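Glucose-6-phosphate 1-dehydrogenase (PDB 7E6I) catalyses the NADP-dependent oxidation of glucose 6-phosphate to 6-phosphogluconolactone, the first and rate-limiting step of the oxidative pentose phosphate pathway. Local coordinates at residues 235-240 with 335-340; 218-223 with 339-344. All blocks are in the same frame, centred on the assembly; numbering follows the deposited sequence.

Overall arrangement
Both interactions border the glucose 6-phosphate site and share Lys-339, which follows strand 333-338. Interaction 1 is fully buried: the N-terminal part of helix 236-254 meets that strand through a few apolar atoms, and the sugar completes its polar end. Interaction 2, whose centre lies about 10 Å from that of interaction 1, is only partly buried; there the loop 339-344 wraps the end of strand 212-220, and one good backbone bond, a weaker one and two salt bridges join them, with some apolar packing. Strands 212-220 and 333-338 are parallel neighbours in the large mixed sheet, with probable hydrogen bonds from Phe-219 N to Arg-336 O and from Glu-221 N to Gly-338 O tying the two contacts together.

Interaction 1: 235-240 with 335-340. With BG6 (6-O-phosphono-beta-D-glucopyranose), chain B.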
loop_
_atom_site.group_PDB
_atom_site.type_symbol
_atom_site.label_atom_id
_atom_site.label_comp_id
_atom_site.label_asym_id
_atom_site.label_seq_id
_atom_site.Cartn_x
_atom_site.Cartn_y
_atom_site.Cartn_z
ATOM N N ILE A 235 -6.957 -14.373 8.198
ATOM C CA ILE A 235 -6.132 -13.216 7.856
ATOM C C ILE A 235 -5.897 -12.367 9.102
ATOM O O ILE A 235 -4.787 -12.348 9.651
ATOM C CB ILE A 235 -6.786 -12.356 6.759
ATOM C CG1 ILE A 235 -7.095 -13.161 5.494
ATOM C CG2 ILE A 235 -5.883 -11.199 6.401
ATOM C CD1 ILE A 235 -5.959 -13.989 5.009
ATOM N N GLY A 236 -6.939 -11.650 9.542
ATOM C CA GLY A 236 -6.853 -10.713 10.643
ATOM C C GLY A 236 -6.311 -9.357 10.211
ATOM O O GLY A 236 -5.670 -9.210 9.173
ATOM N N ILE A 237 -6.565 -8.345 11.048
ATOM C CA ILE A 237 -6.293 -6.971 10.635
ATOM C C ILE A 237 -4.800 -6.733 10.531
ATOM O O ILE A 237 -4.344 -5.934 9.700
ATOM C CB ILE A 237 -6.958 -5.965 11.600
ATOM C CG1 ILE A 237 -7.036 -4.580 10.968
ATOM C CG2 ILE A 237 -6.213 -5.869 12.920
ATOM C CD1 ILE A 237 -7.900 -4.530 9.751
ATOM N N ILE A 238 -4.016 -7.429 11.354
ATOM C CA ILE A 238 -2.583 -7.211 11.369
ATOM C C ILE A 238 -1.982 -7.631 10.039
ATOM O O ILE A 238 -1.271 -6.855 9.394
ATOM C CB ILE A 238 -1.943 -7.945 12.558
ATOM C CG1 ILE A 238 -2.554 -7.407 13.853
ATOM C CG2 ILE A 238 -0.444 -7.747 12.555
ATOM C CD1 ILE A 238 -2.147 -8.146 15.070
ATOM N N ARG A 239 -2.294 -8.841 9.592
ATOM C CA ARG A 239 -1.860 -9.281 8.271
ATOM C C ARG A 239 -2.481 -8.445 7.171
ATOM O O ARG A 239 -1.861 -8.243 6.122
ATOM C CB ARG A 239 -2.249 -10.740 8.041
ATOM C CG ARG A 239 -1.225 -11.743 8.440
ATOM C CD ARG A 239 -1.499 -13.072 7.775
ATOM N NE ARG A 239 -0.835 -14.130 8.515
ATOM C CZ ARG A 239 -1.341 -14.696 9.602
ATOM N NH1 ARG A 239 -2.527 -14.301 10.056
ATOM N NH2 ARG A 239 -0.674 -15.660 10.226
ATOM N N ASP A 240 -3.717 -7.991 7.363
ATOM C CA ASP A 240 -4.439 -7.384 6.253
ATOM C C ASP A 240 -3.820 -6.054 5.838
ATOM O O ASP A 240 -3.687 -5.783 4.643
ATOM C CB ASP A 240 -5.918 -7.204 6.600
ATOM C CG ASP A 240 -6.772 -6.924 5.354
ATOM O OD1 ASP A 240 -6.479 -7.493 4.271
ATOM O OD2 ASP A 240 -7.730 -6.130 5.450
ATOM N N MET A 335 1.326 1.657 15.840
ATOM C CA MET A 335 0.501 1.437 14.659
ATOM C C MET A 335 -0.832 0.897 15.140
ATOM O O MET A 335 -0.866 -0.019 15.967
ATOM C CB MET A 335 1.152 0.452 13.695
ATOM C CG MET A 335 2.187 1.077 12.765
ATOM S SD MET A 335 2.861 -0.128 11.577
ATOM C CE MET A 335 1.794 -1.521 11.915
ATOM N N ARG A 336 -1.923 1.462 14.644
ATOM C CA ARG A 336 -3.234 1.004 15.071
ATOM C C ARG A 336 -4.176 0.985 13.877
ATOM O O ARG A 336 -4.236 1.947 13.106
ATOM C CB ARG A 336 -3.788 1.871 16.217
ATOM C CG ARG A 336 -3.945 3.371 15.943
ATOM C CD ARG A 336 -4.259 4.073 17.274
ATOM N NE ARG A 336 -4.144 5.535 17.279
ATOM C CZ ARG A 336 -5.151 6.359 16.990
ATOM N NH1 ARG A 336 -6.327 5.851 16.661
ATOM N NH2 ARG A 336 -4.994 7.681 17.038
ATOM N N ALA A 337 -4.883 -0.126 13.714
ATOM C CA ALA A 337 -5.761 -0.354 12.576
ATOM C C ALA A 337 -7.031 -1.055 13.048
ATOM O O ALA A 337 -6.963 -1.973 13.875
ATOM C CB ALA A 337 -5.078 -1.206 11.508
ATOM N N GLY A 338 -8.180 -0.629 12.515
ATOM C CA GLY A 338 -9.440 -1.259 12.858
ATOM C C GLY A 338 -10.457 -1.162 11.744
ATOM O O GLY A 338 -10.488 -0.191 10.978
ATOM N N LYS A 339 -11.290 -2.191 11.652
ATOM C CA LYS A 339 -12.497 -2.182 10.846
ATOM C C LYS A 339 -13.689 -1.956 11.763
ATOM O O LYS A 339 -13.612 -2.171 12.974
ATOM C CB LYS A 339 -12.652 -3.500 10.080
ATOM C CG LYS A 339 -12.034 -3.477 8.670
ATOM C CD LYS A 339 -11.218 -4.731 8.361
ATOM C CE LYS A 339 -11.334 -5.168 6.903
ATOM N NZ LYS A 339 -10.899 -4.160 5.902
ATOM N N ALA A 340 -14.790 -1.490 11.173
ATOM C CA ALA A 340 -16.063 -1.311 11.888
ATOM C C ALA A 340 -15.937 -0.282 13.009
ATOM O O ALA A 340 -16.480 -0.451 14.103
ATOM C CB ALA A 340 -16.597 -2.645 12.427
HETATM C C1 BG6 B . -6.404 -4.098 1.316
HETATM C C2 BG6 B . -7.051 -4.811 2.503
HETATM O O1 BG6 B . -5.078 -4.408 1.151
HETATM O O5 BG6 B . -6.483 -2.616 1.533
HETATM C C3 BG6 B . -8.454 -4.357 2.713
HETATM O O2 BG6 B . -7.027 -6.234 2.335
HETATM C C4 BG6 B . -8.517 -2.883 2.944
HETATM O O3 BG6 B . -9.024 -5.006 3.882
HETATM C C5 BG6 B . -7.858 -2.130 1.788
HETATM O O4 BG6 B . -9.890 -2.501 3.092
HETATM C C6 BG6 B . -7.731 -0.652 2.038
HETATM O O6 BG6 B . -7.098 -0.076 0.910
HETATM P P BG6 B . -7.513 1.477 0.492
HETATM O O1P BG6 B . -7.292 2.225 1.793
HETATM O O2P BG6 B . -8.950 1.489 0.042
HETATM O O3P BG6 B . -6.659 2.039 -0.643
#
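Ile-237 lays its side chain against Ala-337 and Lys-339 to form the apolar part of this contact. Its CG1 stands anti to the backbone N (chi1 -163°), which brings it 3.9 Å from Ala-337 CB. One carbon further, Ile-237 CD1 touches Lys-339 CD, 3.6 Å away, and the two side chains cross obliquely. In the fold this is helix-to-sheet packing: the N-terminal part of helix 236-254 rests on strand 333-338 of the large mixed sheet in the C-terminal domain. The same helix carries His-245, probably the proton acceptor. The polar part gathers round the glucose ring. Asp-240 faces it with both carboxylate oxygens, OD1 taking a hydrogen bond from BG6 O2 and OD2 one from BG6 O3; both are modelled very short, so their exact lengths are doubtful. From just past the strand, the Lys-339 chain, bent at chi2, chi3 and chi4, puts NZ 2.9 Å from BG6 O3, to which NZ donates. O3 thus donates to a carboxylate and accepts from the lysine amine, whereas the direct salt bridge between Lys-339 NZ and Asp-240 OD2 is long at 3.8 Å; the closer acid for this amine is Glu-221. An alanine in place of Lys-339 would probably leave BG6 O3 without its amine donor, both acids without this counter-charge, and Ile-237 CD1 with a gap beside it.

Interaction 2: 218-223 with 339-344; sequences VFKEPF and KALNEG. With BG6 (6-O-phosphono-beta-D-glucopyranose), chain B.
The Phe-223 ring stands obliquely to the Lys-339 amine, CE1 4.3 Å from NZ. CB of Glu-221 lies over one face of the Phe-223 ring, near its rim, while the Phe-219 ring turns an edge to BG6 C6. The frame is a loop crossing the end of a strand: 339-344 links strands 333-338 and 345-352, which flank strand 212-220 on either side in the mixed sheet, and so passes over the point where that central strand runs out. One good backbone bond and a weak one span the crossing. Leu-341 N donates to Glu-221 O at 2.9 Å with an N-H...O angle of 165°, and Ala-340 N makes the weak bond, to Phe-223 O. Pro-222 CA adds a C-H...O contact of 3.2 Å to Leu-341 O. Toward the substrate, the side chains of Glu-221 and Lys-339 lie side by side and point the same way. Glu-221 OE1 receives Lys-339 NZ on its syn lone pair, a salt bridge of 2.8 Å, leaving OE2 to accept a hydrogen bond from BG6 O4. Toward the other end of the loop, Lys-220 CG packs on Leu-341 CD1, their side chains crossing at about a right angle. A bend at chi3 (115°) turns CE of Lys-220 aside, and its NZ forms a 2.9 Å salt bridge to the anti lone pair of Glu-343 OE2. The same NZ donates to an in-plane lone pair of Asn-342 OD1, 3.1 Å away.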
loop_
_atom_site.group_PDB
_atom_site.type_symbol
_atom_site.label_atom_id
_atom_site.label_comp_id
_atom_site.label_asym_id
_atom_site.label_seq_id
_atom_site.Cartn_x
_atom_site.Cartn_y
_atom_site.Cartn_z
ATOM N N VAL A 218 -2.217 5.512 11.644
ATOM C CA VAL A 218 -3.595 5.253 12.046
ATOM C C VAL A 218 -4.416 4.848 10.827
ATOM O O VAL A 218 -4.396 5.542 9.801
ATOM C CB VAL A 218 -4.225 6.482 12.715
ATOM C CG1 VAL A 218 -5.669 6.196 13.044
ATOM C CG2 VAL A 218 -3.436 6.864 13.984
ATOM N N PHE A 219 -5.142 3.730 10.949
ATOM C CA PHE A 219 -6.002 3.203 9.892
ATOM C C PHE A 219 -7.364 2.920 10.497
ATOM O O PHE A 219 -7.472 2.145 11.458
ATOM C CB PHE A 219 -5.405 1.929 9.284
ATOM C CG PHE A 219 -6.310 1.192 8.315
ATOM C CD1 PHE A 219 -7.290 0.324 8.772
ATOM C CD2 PHE A 219 -6.120 1.306 6.948
ATOM C CE1 PHE A 219 -8.096 -0.390 7.876
ATOM C CE2 PHE A 219 -6.911 0.601 6.058
ATOM C CZ PHE A 219 -7.898 -0.251 6.521
ATOM N N LYS A 220 -8.393 3.547 9.946
ATOM C CA LYS A 220 -9.753 3.360 10.422
ATOM C C LYS A 220 -10.630 3.095 9.219
ATOM O O LYS A 220 -10.543 3.813 8.214
ATOM C CB LYS A 220 -10.263 4.590 11.172
ATOM C CG LYS A 220 -9.744 4.748 12.580
ATOM C CD LYS A 220 -10.160 6.100 13.126
ATOM C CE LYS A 220 -11.119 5.962 14.303
ATOM N NZ LYS A 220 -11.449 7.296 14.912
ATOM N N GLU A 221 -11.461 2.067 9.318
ATOM C CA GLU A 221 -12.530 1.885 8.354
ATOM C C GLU A 221 -13.864 1.768 9.081
ATOM O O GLU A 221 -13.923 1.252 10.203
ATOM C CB GLU A 221 -12.290 0.640 7.500
ATOM C CG GLU A 221 -11.502 0.941 6.243
ATOM C CD GLU A 221 -11.045 -0.333 5.551
ATOM O OE1 GLU A 221 -11.284 -1.431 6.127
ATOM O OE2 GLU A 221 -10.443 -0.234 4.450
ATOM N N PRO A 222 -14.957 2.262 8.469
ATOM C CA PRO A 222 -16.258 2.265 9.161
ATOM C C PRO A 222 -17.085 1.005 8.927
ATOM O O PRO A 222 -18.033 0.728 9.670
ATOM C CB PRO A 222 -16.951 3.500 8.572
ATOM C CG PRO A 222 -16.428 3.542 7.141
ATOM C CD PRO A 222 -15.016 2.976 7.178
ATOM N N PHE A 223 -16.764 0.240 7.894
ATOM C CA PHE A 223 -17.494 -0.987 7.631
ATOM C C PHE A 223 -16.768 -2.162 8.271
ATOM O O PHE A 223 -15.644 -2.037 8.763
ATOM C CB PHE A 223 -17.640 -1.202 6.131
ATOM C CG PHE A 223 -16.366 -0.993 5.377
ATOM C CD1 PHE A 223 -15.431 -2.021 5.263
ATOM C CD2 PHE A 223 -16.082 0.237 4.804
ATOM C CE1 PHE A 223 -14.238 -1.818 4.574
ATOM C CE2 PHE A 223 -14.902 0.443 4.123
ATOM C CZ PHE A 223 -13.973 -0.584 4.006
ATOM N N LYS A 339 -11.290 -2.191 11.652
ATOM C CA LYS A 339 -12.497 -2.182 10.846
ATOM C C LYS A 339 -13.689 -1.956 11.763
ATOM O O LYS A 339 -13.612 -2.171 12.974
ATOM C CB LYS A 339 -12.652 -3.500 10.080
ATOM C CG LYS A 339 -12.034 -3.477 8.670
ATOM C CD LYS A 339 -11.218 -4.731 8.361
ATOM C CE LYS A 339 -11.334 -5.168 6.903
ATOM N NZ LYS A 339 -10.899 -4.160 5.902
ATOM N N ALA A 340 -14.790 -1.490 11.173
ATOM C CA ALA A 340 -16.063 -1.311 11.888
ATOM C C ALA A 340 -15.937 -0.282 13.009
ATOM O O ALA A 340 -16.480 -0.451 14.103
ATOM C CB ALA A 340 -16.597 -2.645 12.427
ATOM N N LEU A 341 -15.202 0.784 12.743
ATOM C CA LEU A 341 -15.128 1.923 13.636
ATOM C C LEU A 341 -16.056 3.022 13.104
ATOM O O LEU A 341 -16.881 2.777 12.212
ATOM C CB LEU A 341 -13.668 2.379 13.760
ATOM C CG LEU A 341 -12.675 1.291 14.184
ATOM C CD1 LEU A 341 -11.227 1.712 13.906
ATOM C CD2 LEU A 341 -12.858 0.924 15.658
ATOM N N ASN A 342 -15.890 4.243 13.607
ATOM C CA ASN A 342 -16.791 5.359 13.346
ATOM C C ASN A 342 -16.480 6.148 12.077
ATOM O O ASN A 342 -17.252 7.052 11.737
ATOM C CB ASN A 342 -16.739 6.332 14.518
ATOM C CG ASN A 342 -15.396 7.034 14.609
ATOM O OD1 ASN A 342 -14.357 6.390 14.753
ATOM N ND2 ASN A 342 -15.410 8.353 14.506
ATOM N N GLU A 343 -15.372 5.881 11.386
ATOM C CA GLU A 343 -15.028 6.690 10.218
ATOM C C GLU A 343 -13.967 5.968 9.407
ATOM O O GLU A 343 -13.329 5.028 9.882
ATOM C CB GLU A 343 -14.512 8.079 10.619
ATOM C CG GLU A 343 -13.301 7.992 11.530
ATOM C CD GLU A 343 -12.742 9.335 11.925
ATOM O OE1 GLU A 343 -12.874 10.298 11.140
ATOM O OE2 GLU A 343 -12.166 9.423 13.034
ATOM N N GLY A 344 -13.782 6.430 8.171
ATOM C CA GLY A 344 -12.712 5.953 7.319
ATOM C C GLY A 344 -11.623 7.004 7.229
ATOM O O GLY A 344 -11.891 8.172 6.937
HETATM C C1 BG6 B . -6.404 -4.098 1.316
HETATM C C2 BG6 B . -7.051 -4.811 2.503
HETATM O O1 BG6 B . -5.078 -4.408 1.151
HETATM O O5 BG6 B . -6.483 -2.616 1.533
HETATM C C3 BG6 B . -8.454 -4.357 2.713
HETATM O O2 BG6 B . -7.027 -6.234 2.335
HETATM C C4 BG6 B . -8.517 -2.883 2.944
HETATM O O3 BG6 B . -9.024 -5.006 3.882
HETATM C C5 BG6 B . -7.858 -2.130 1.788
HETATM O O4 BG6 B . -9.890 -2.501 3.092
HETATM C C6 BG6 B . -7.731 -0.652 2.038
HETATM O O6 BG6 B . -7.098 -0.076 0.910
HETATM P P BG6 B . -7.513 1.477 0.492
HETATM O O1P BG6 B . -7.292 2.225 1.793
HETATM O O2P BG6 B . -8.950 1.489 0.042
HETATM O O3P BG6 B . -6.659 2.039 -0.643
#